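Local coordinates for serine protease inhibitor infestin (Triatoma infestans, PDB 2ERW), which inhibits the clotting protease factor XIIa, probably by acting as a Kazal-type serine endopeptidase inhibitor domain of a longer secreted protein, at residues A[28-31]-A[32-36]. Residues are numbered along the deposited sequence; the frame is centred on the assembly and turned at random.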
loop_
_atom_site.group_PDB
_atom_site.type_symbol
_atom_site.label_atom_id
_atom_site.label_comp_id
_atom_site.label_asym_id
_atom_site.label_seq_id
_atom_site.Cartn_x
_atom_site.Cartn_y
_atom_site.Cartn_z
ATOM N N MET A 28 3.697 -4.996 -2.358
ATOM C CA MET A 28 3.483 -5.031 -0.928
ATOM C C MET A 28 2.033 -4.857 -0.569
ATOM O O MET A 28 1.585 -5.435 0.392
ATOM C CB MET A 28 4.298 -3.946 -0.265
ATOM C CG MET A 28 5.739 -4.193 -0.492
ATOM S SD MET A 28 6.340 -5.408 0.624
ATOM C CE MET A 28 8.096 -5.060 0.564
ATOM N N LEU A 29 1.289 -4.081 -1.341
ATOM C CA LEU A 29 -0.140 -4.003 -1.082
ATOM C C LEU A 29 -0.761 -5.361 -1.287
ATOM O O LEU A 29 -1.576 -5.802 -0.481
ATOM C CB LEU A 29 -0.770 -2.968 -2.020
ATOM C CG LEU A 29 -2.262 -2.767 -1.773
ATOM C CD1 LEU A 29 -2.621 -1.341 -2.049
ATOM C CD2 LEU A 29 -3.114 -3.700 -2.624
ATOM N N ASN A 30 -0.378 -6.038 -2.360
ATOM C CA ASN A 30 -0.953 -7.341 -2.582
ATOM C C ASN A 30 -0.592 -8.305 -1.480
ATOM O O ASN A 30 -1.405 -9.120 -1.049
ATOM C CB ASN A 30 -0.517 -7.924 -3.896
ATOM C CG ASN A 30 -1.200 -9.229 -4.149
ATOM O OD1 ASN A 30 -2.425 -9.276 -4.269
ATOM N ND2 ASN A 30 -0.438 -10.310 -4.127
ATOM N N CYS A 31 0.637 -8.224 -1.012
ATOM C CA CYS A 31 1.026 -9.054 0.105
ATOM C C CYS A 31 0.070 -8.823 1.257
ATOM O O CYS A 31 -0.434 -9.768 1.849
ATOM C CB CYS A 31 2.414 -8.657 0.530
ATOM S SG CYS A 31 2.892 -9.324 2.077
ATOM N N ALA A 32 -0.189 -7.560 1.572
ATOM C CA ALA A 32 -1.082 -7.257 2.678
ATOM C C ALA A 32 -2.496 -7.744 2.377
ATOM O O ALA A 32 -3.188 -8.221 3.267
ATOM C CB ALA A 32 -1.071 -5.783 2.951
ATOM N N ALA A 33 -2.900 -7.641 1.110
ATOM C CA ALA A 33 -4.248 -8.053 0.701
ATOM C C ALA A 33 -4.418 -9.534 0.911
ATOM O O ALA A 33 -5.515 -10.005 1.170
ATOM C CB ALA A 33 -4.486 -7.717 -0.752
ATOM N N GLN A 34 -3.329 -10.271 0.790
ATOM C CA GLN A 34 -3.415 -11.724 0.862
ATOM C C GLN A 34 -3.200 -12.245 2.261
ATOM O O GLN A 34 -3.567 -13.384 2.552
ATOM C CB GLN A 34 -2.411 -12.389 -0.084
ATOM C CG GLN A 34 -2.580 -12.081 -1.567
ATOM C CD GLN A 34 -4.012 -11.875 -2.020
ATOM O OE1 GLN A 34 -4.323 -10.881 -2.676
ATOM N NE2 GLN A 34 -4.889 -12.812 -1.685
ATOM N N THR A 35 -2.614 -11.432 3.135
ATOM C CA THR A 35 -2.151 -11.946 4.426
ATOM C C THR A 35 -2.580 -11.121 5.630
ATOM O O THR A 35 -2.628 -11.629 6.744
ATOM C CB THR A 35 -0.608 -12.058 4.461
ATOM O OG1 THR A 35 -0.035 -10.757 4.299
ATOM C CG2 THR A 35 -0.109 -12.968 3.355
ATOM N N LYS A 36 -2.888 -9.847 5.411
ATOM C CA LYS A 36 -3.160 -8.964 6.533
ATOM C C LYS A 36 -4.512 -8.290 6.510
ATOM O O LYS A 36 -5.127 -8.106 7.545
ATOM C CB LYS A 36 -2.088 -7.879 6.611
ATOM C CG LYS A 36 -0.853 -8.308 7.366
ATOM C CD LYS A 36 0.129 -7.151 7.408
ATOM C CE LYS A 36 1.432 -7.519 8.081
ATOM N NZ LYS A 36 2.415 -6.412 7.923
#
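N30 and Q34, one turn apart on helix 26-35, lay their side-chain amides against each other obliquely, the two planes 36° apart. Both side chains also touch P5, so this face of the helix is shared with the N-terminal loop. CG of N30 stands anti to the backbone N (chi1 -176°), beside the carbonyl carbon, which sends the amide outward; the Q34 chain, bent at chi2, folds back to meet it and brings its CG to 3.2 Å from the N30 backbone O. The 3.0 Å between N30 OD1 and Q34 OE1 would suit a hydrogen bond if one of the two amides were turned over; which end atom is which is uncertain in both, so none is claimed. Cutting N30 back to an alanine is likely to leave the Q34 amide without its neighbour, freer to turn, and to thin the cover on P5.

On the next face, T35 OG1 donates to the C31 backbone O at 2.7 Å, approaching from above the carbonyl plane, 45° out of it, rather than on a lone pair. OG1 lies between the backbone N and the carbonyl carbon of T35 and points back up the helix. Beside it, C31 SG leads away to its disulfide with C6.

Regular helical bonds underlie these pairs: A33 N reaches L29 O at 2.8 Å, and Q34 N reaches N30 O at 2.9 Å. L29 and A32 both touch Y23, joining the helix to strand 22-23 in the Kazal fold. C31 O takes both the T35 hydroxyl and a weak bond from Q34 N, so late in the helix a side-chain donor supplements the backbone bonding at the residue whose disulfide to C6 ties the helix to the N-terminal loop.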